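Local coordinates for protein tyrosinase (Burkholderia thailandensis, PDB 5ZRD) that catalyses the copper-dependent hydroxylation of monophenols to catechols, and probably their further oxidation to o-quinones, at a pair of histidine-bound copper ions, at residues 292-298 / 504-510; 235-240 / 460-464. The contacts are given in a common frame with arbitrary orientation. Numbering follows the deposited sequence.

Interaction 1. Residues 292-298 / 504-510; sequences DEIGQIA and RVEFIHR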
loop_
_atom_site.group_PDB
_atom_site.type_symbol
_atom_site.label_atom_id
_atom_site.label_comp_id
_atom_site.label_asym_id
_atom_site.label_seq_id
_atom_site.Cartn_x
_atom_site.Cartn_y
_atom_site.Cartn_z
ATOM N N ASP A 292 1.190 12.184 -45.245
ATOM C CA ASP A 292 2.029 13.362 -45.038
ATOM C C ASP A 292 1.500 14.379 -43.974
ATOM O O ASP A 292 2.153 15.396 -43.665
ATOM C CB ASP A 292 2.127 14.017 -46.416
ATOM C CG ASP A 292 3.189 15.032 -46.490
ATOM O OD1 ASP A 292 3.902 15.235 -45.489
ATOM O OD2 ASP A 292 3.309 15.638 -47.560
ATOM N N GLU A 293 0.321 14.066 -43.426
ATOM C CA GLU A 293 -0.419 14.909 -42.456
ATOM C C GLU A 293 0.452 15.232 -41.232
ATOM O O GLU A 293 1.521 14.642 -41.021
ATOM C CB GLU A 293 -1.740 14.256 -42.013
ATOM C CG GLU A 293 -1.911 12.780 -42.363
ATOM C CD GLU A 293 -2.527 12.488 -43.728
ATOM O OE1 GLU A 293 -3.564 13.086 -44.045
ATOM O OE2 GLU A 293 -1.967 11.657 -44.472
ATOM N N ILE A 294 -0.017 16.192 -40.434
ATOM C CA ILE A 294 0.718 16.667 -39.243
ATOM C C ILE A 294 0.566 15.610 -38.135
ATOM O O ILE A 294 1.519 15.292 -37.422
ATOM C CB ILE A 294 0.241 18.087 -38.833
ATOM C CG1 ILE A 294 0.704 19.161 -39.833
ATOM C CG2 ILE A 294 0.638 18.434 -37.398
ATOM C CD1 ILE A 294 2.176 19.538 -39.752
ATOM N N GLY A 295 -0.635 15.054 -38.034
ATOM C CA GLY A 295 -0.975 14.025 -37.056
ATOM C C GLY A 295 -2.332 13.414 -37.369
ATOM O O GLY A 295 -3.072 13.955 -38.190
ATOM N N GLN A 296 -2.671 12.308 -36.710
ATOM C CA GLN A 296 -3.806 11.468 -37.099
ATOM C C GLN A 296 -4.171 10.530 -35.941
ATOM O O GLN A 296 -3.299 10.004 -35.244
ATOM C CB GLN A 296 -3.473 10.617 -38.335
ATOM C CG GLN A 296 -3.958 11.190 -39.660
ATOM C CD GLN A 296 -5.443 11.023 -39.885
ATOM O OE1 GLN A 296 -6.253 11.038 -38.955
ATOM N NE2 GLN A 296 -5.815 10.878 -41.146
ATOM N N ILE A 297 -5.469 10.313 -35.785
ATOM C CA ILE A 297 -6.023 9.382 -34.827
ATOM C C ILE A 297 -6.375 8.094 -35.569
ATOM O O ILE A 297 -7.113 8.151 -36.548
ATOM C CB ILE A 297 -7.271 10.005 -34.182
ATOM C CG1 ILE A 297 -6.930 11.332 -33.499
ATOM C CG2 ILE A 297 -7.967 9.035 -33.243
ATOM C CD1 ILE A 297 -5.801 11.237 -32.510
ATOM N N ALA A 298 -5.848 6.952 -35.120
ATOM C CA ALA A 298 -6.278 5.645 -35.624
ATOM C C ALA A 298 -7.392 5.097 -34.719
ATOM O O ALA A 298 -7.126 4.382 -33.694
ATOM C CB ALA A 298 -5.101 4.685 -35.695
ATOM N N ARG A 504 10.542 17.231 -39.024
ATOM C CA ARG A 504 9.361 17.088 -38.186
ATOM C C ARG A 504 9.021 15.596 -38.056
ATOM O O ARG A 504 9.394 14.789 -38.902
ATOM C CB ARG A 504 8.196 17.877 -38.800
ATOM C CG ARG A 504 7.715 17.274 -40.107
ATOM C CD ARG A 504 6.771 18.183 -40.869
ATOM N NE ARG A 504 5.432 17.649 -40.805
ATOM C CZ ARG A 504 4.903 16.841 -41.713
ATOM N NH1 ARG A 504 3.790 16.181 -41.431
ATOM N NH2 ARG A 504 5.493 16.693 -42.886
ATOM N N VAL A 505 8.269 15.252 -37.014
ATOM C CA VAL A 505 7.725 13.913 -36.876
ATOM C C VAL A 505 6.201 14.036 -36.819
ATOM O O VAL A 505 5.700 14.850 -36.117
ATOM C CB VAL A 505 8.247 13.197 -35.616
ATOM C CG1 VAL A 505 9.729 12.922 -35.686
ATOM C CG2 VAL A 505 7.917 13.971 -34.353
ATOM N N GLU A 506 5.511 13.195 -37.554
ATOM C CA GLU A 506 4.064 13.019 -37.492
ATOM C C GLU A 506 3.815 11.821 -36.566
ATOM O O GLU A 506 4.341 10.728 -36.817
ATOM C CB GLU A 506 3.537 12.782 -38.917
ATOM C CG GLU A 506 2.096 12.296 -39.035
ATOM C CD GLU A 506 1.677 11.685 -40.376
ATOM O OE1 GLU A 506 2.566 11.471 -41.246
ATOM O OE2 GLU A 506 0.453 11.394 -40.546
ATOM N N PHE A 507 3.078 12.035 -35.477
ATOM C CA PHE A 507 2.582 10.937 -34.654
ATOM C C PHE A 507 1.220 10.460 -35.155
ATOM O O PHE A 507 0.336 11.266 -35.464
ATOM C CB PHE A 507 2.457 11.358 -33.198
ATOM C CG PHE A 507 3.781 11.564 -32.531
ATOM C CD1 PHE A 507 4.391 12.800 -32.554
ATOM C CD2 PHE A 507 4.421 10.511 -31.900
ATOM C CE1 PHE A 507 5.619 12.978 -31.936
ATOM C CE2 PHE A 507 5.646 10.693 -31.277
ATOM C CZ PHE A 507 6.241 11.928 -31.295
ATOM N N ILE A 508 1.063 9.152 -35.263
ATOM C CA ILE A 508 -0.240 8.585 -35.497
ATOM C C ILE A 508 -0.579 7.727 -34.276
ATOM O O ILE A 508 0.130 6.753 -34.002
ATOM C CB ILE A 508 -0.262 7.777 -36.805
ATOM C CG1 ILE A 508 0.202 8.614 -38.006
ATOM C CG2 ILE A 508 -1.639 7.173 -37.034
ATOM C CD1 ILE A 508 0.429 7.791 -39.265
ATOM N N HIS A 509 -1.639 8.082 -33.562
ATOM C CA HIS A 509 -1.856 7.507 -32.256
ATOM C C HIS A 509 -3.340 7.185 -32.048
ATOM O O HIS A 509 -4.188 7.535 -32.854
ATOM C CB HIS A 509 -1.308 8.444 -31.195
ATOM C CG HIS A 509 -1.914 9.787 -31.277
ATOM N ND1 HIS A 509 -3.026 10.121 -30.541
ATOM C CD2 HIS A 509 -1.611 10.857 -32.043
ATOM C CE1 HIS A 509 -3.365 11.368 -30.819
ATOM N NE2 HIS A 509 -2.515 11.843 -31.747
ATOM N N ARG A 510 -3.632 6.486 -30.966
ATOM C CA ARG A 510 -5.022 6.118 -30.655
ATOM C C ARG A 510 -5.805 7.314 -30.080
ATOM O O ARG A 510 -7.044 7.335 -30.112
ATOM C CB ARG A 510 -5.026 4.963 -29.663
ATOM C CG ARG A 510 -4.298 3.717 -30.150
ATOM C CD ARG A 510 -4.964 3.146 -31.364
ATOM N NE ARG A 510 -4.768 1.711 -31.553
ATOM C CZ ARG A 510 -5.305 1.042 -32.554
ATOM N NH1 ARG A 510 -5.877 1.717 -33.542
ATOM N NH2 ARG A 510 -5.296 -0.279 -32.558
#

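Interaction 2. Residues 235-240 / 460-464; sequences NGVYAK and YLGHK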
loop_
_atom_site.group_PDB
_atom_site.type_symbol
_atom_site.label_atom_id
_atom_site.label_comp_id
_atom_site.label_asym_id
_atom_site.label_seq_id
_atom_site.Cartn_x
_atom_site.Cartn_y
_atom_site.Cartn_z
ATOM N N ASN A 235 11.630 2.154 -47.302
ATOM C CA ASN A 235 10.991 2.544 -46.038
ATOM C C ASN A 235 9.930 1.563 -45.536
ATOM O O ASN A 235 9.445 1.752 -44.415
ATOM C CB ASN A 235 10.164 3.809 -46.196
ATOM C CG ASN A 235 10.999 4.894 -46.801
ATOM O OD1 ASN A 235 10.672 5.361 -47.892
ATOM N ND2 ASN A 235 12.112 5.198 -46.147
ATOM N N GLY A 236 9.485 0.643 -46.377
ATOM C CA GLY A 236 8.336 -0.189 -46.061
ATOM C C GLY A 236 8.689 -1.360 -45.138
ATOM O O GLY A 236 9.820 -1.508 -44.708
ATOM N N VAL A 237 7.690 -2.185 -44.829
ATOM C CA VAL A 237 7.909 -3.324 -43.967
ATOM C C VAL A 237 8.769 -4.353 -44.696
ATOM O O VAL A 237 9.518 -5.063 -44.052
ATOM C CB VAL A 237 6.591 -3.959 -43.494
ATOM C CG1 VAL A 237 6.873 -5.144 -42.572
ATOM C CG2 VAL A 237 5.716 -2.917 -42.816
ATOM N N TYR A 238 8.686 -4.403 -46.021
ATOM C CA TYR A 238 9.508 -5.335 -46.759
ATOM C C TYR A 238 10.999 -5.061 -46.510
ATOM O O TYR A 238 11.793 -5.979 -46.087
ATOM C CB TYR A 238 9.163 -5.280 -48.247
ATOM C CG TYR A 238 10.007 -6.170 -49.119
ATOM C CD1 TYR A 238 11.244 -5.756 -49.593
ATOM C CD2 TYR A 238 9.571 -7.440 -49.468
ATOM C CE1 TYR A 238 12.016 -6.584 -50.407
ATOM C CE2 TYR A 238 10.331 -8.275 -50.275
ATOM C CZ TYR A 238 11.556 -7.845 -50.753
ATOM O OH TYR A 238 12.289 -8.677 -51.546
ATOM N N ALA A 239 11.375 -3.810 -46.761
ATOM C CA ALA A 239 12.741 -3.348 -46.477
ATOM C C ALA A 239 13.120 -3.606 -45.013
ATOM O O ALA A 239 14.268 -3.926 -44.744
ATOM C CB ALA A 239 12.870 -1.874 -46.773
ATOM N N LYS A 240 12.206 -3.347 -44.074
ATOM C CA LYS A 240 12.566 -3.477 -42.670
ATOM C C LYS A 240 12.857 -4.953 -42.323
ATOM O O LYS A 240 13.766 -5.244 -41.570
ATOM C CB LYS A 240 11.449 -2.894 -41.802
ATOM C CG LYS A 240 11.474 -1.384 -41.599
ATOM C CD LYS A 240 10.894 -1.009 -40.240
ATOM C CE LYS A 240 10.869 0.481 -39.951
ATOM N NZ LYS A 240 12.145 0.943 -39.351
ATOM N N TYR A 460 10.577 11.920 -47.171
ATOM C CA TYR A 460 10.026 10.979 -46.211
ATOM C C TYR A 460 11.167 10.102 -45.711
ATOM O O TYR A 460 11.759 9.416 -46.507
ATOM C CB TYR A 460 8.871 10.169 -46.815
ATOM C CG TYR A 460 8.311 9.149 -45.856
ATOM C CD1 TYR A 460 8.032 9.480 -44.539
ATOM C CD2 TYR A 460 8.146 7.827 -46.247
ATOM C CE1 TYR A 460 7.577 8.527 -43.643
ATOM C CE2 TYR A 460 7.660 6.871 -45.374
ATOM C CZ TYR A 460 7.392 7.216 -44.061
ATOM O OH TYR A 460 6.908 6.255 -43.218
ATOM N N LEU A 461 11.489 10.160 -44.416
ATOM C CA LEU A 461 12.677 9.422 -43.877
ATOM C C LEU A 461 12.312 8.028 -43.344
ATOM O O LEU A 461 13.196 7.206 -43.148
ATOM C CB LEU A 461 13.265 10.265 -42.759
ATOM C CG LEU A 461 13.596 11.711 -43.140
ATOM C CD1 LEU A 461 14.239 12.438 -41.976
ATOM C CD2 LEU A 461 14.509 11.755 -44.357
ATOM N N GLY A 462 11.029 7.783 -43.064
ATOM C CA GLY A 462 10.563 6.470 -42.650
ATOM C C GLY A 462 9.606 6.519 -41.465
ATOM O O GLY A 462 9.197 7.601 -41.044
ATOM N N HIS A 463 9.222 5.317 -40.983
ATOM C CA HIS A 463 8.313 5.121 -39.854
ATOM C C HIS A 463 8.991 4.299 -38.731
ATOM O O HIS A 463 9.980 3.611 -38.922
ATOM C CB HIS A 463 7.026 4.449 -40.319
ATOM C CG HIS A 463 7.215 3.008 -40.685
ATOM N ND1 HIS A 463 7.453 2.596 -41.978
ATOM C CD2 HIS A 463 7.247 1.894 -39.925
ATOM C CE1 HIS A 463 7.592 1.281 -42.002
ATOM N NE2 HIS A 463 7.478 0.828 -40.757
ATOM N N LYS A 464 8.427 4.423 -37.543
ATOM C CA LYS A 464 8.720 3.598 -36.405
ATOM C C LYS A 464 7.393 3.296 -35.712
ATOM O O LYS A 464 6.677 4.203 -35.330
ATOM C CB LYS A 464 9.665 4.298 -35.431
ATOM C CG LYS A 464 10.037 3.524 -34.161
ATOM C CD LYS A 464 10.862 4.408 -33.240
ATOM C CE LYS A 464 11.206 3.798 -31.897
ATOM N NZ LYS A 464 12.398 2.937 -32.026
HETATM O O HOH W 1 10.642 3.067 -42.461
HETATM O O HOH W 2 13.232 3.805 -39.527
#

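Interaction 1. Residues 292-298 / 504-510
Strand 295-297 runs alongside strand 504-509 in the same direction, their axes 5.0 Å apart and inclined by only 3°. The parallel ladder is best formed toward its C-terminal end: His-509 N donates to Gln-296 O (3.0 Å) and Ala-298 N to His-509 O (2.9 Å), while the rung before them, Gln-296 N to Phe-507 O, is stretched to 3.4 Å and weak. Gln-296 thus pairs with Ile-508 and Ile-297 with His-509, and CA-H...O contacts such as Ile-508 CA to Gln-296 O (3.4 Å) fill in between. Gln-296 and Ile-508 share one face of the sheet; Ile-297 and His-509 occupy the other. An arginine closes each end through a backbone carbonyl. Arg-504 NH1 donates to Asp-292 O (2.9 Å), and its NH2 makes a long salt bridge to Asp-292 OD1 (3.4 Å) besides one to Glu-458. At the far end Arg-510 NH1 reaches Ala-298 O (2.9 Å), with the same guanidinium salt-bridged to Glu-306. Glu-506 OE1 lies 3.3 Å from Glu-293 O, two acceptors that cannot bond, and is hydrogen-bonded instead to Tyr-446. The arrangement is a short parallel edge strand added to a mixed four-stranded sheet: strand 295-297, from the central tyrosinase region, borders strand 502-509. The side chain of Arg-510 lies about 9 Å from that of the copper ligand His-281.

Interaction 2. Residues 235-240 / 460-464
This is a buried, water-assisted contact between the start of helix 237-244 and strand 456-466, an outer strand of the mixed sheet, and His-463 is its hub. Asn-235 O lies 3.1 Å from His-463 CE1, and a water bridges the backbones, donating to Asn-235 O (2.6 Å) and accepting from His-463 N (3.0 Å). One turn into the helix, Lys-240 lays its CE over the face of the imidazole, 3.9 Å from the ring centroid, a CH-pi contact. Its NZ donates to a second water (3.1 Å), which bonds weakly to His-463 O (3.3 Å). Asn-235 packs its amide beside Gly-462, ND2 to CA 4.0 Å, and near the Tyr-460 ring. Gly-236 is the N-cap, its O accepting from Lys-240 N (3.1 Å). His-463 is fixed by Tyr-289 and by Asp-279 of helix 274-285, which carries copper ligands His-277 and His-281; Val-237 also packs on this helix, while strand 441-450 pairs with the other edge of 460-464.

From the N terminus, the chain passes 235-240 at the start of helix 237-244, runs through copper-ligand helix 274-285 and reaches 292-298. It returns to the first site at 460-464, closing interaction 2 across 219 intervening residues, and to the second at 504-510, closing interaction 1 across 205. The segments alternate, so the two loops cross instead of nesting. Both later segments belong to one mixed sheet, in the order 295-297, 502-509, 441-450, 456-466. Interaction 1 adds an edge strand at one side and interaction 2 brings a helix start to the strand at the other, their centres 15 Å apart, so the sheet meets the central tyrosinase region at both sides.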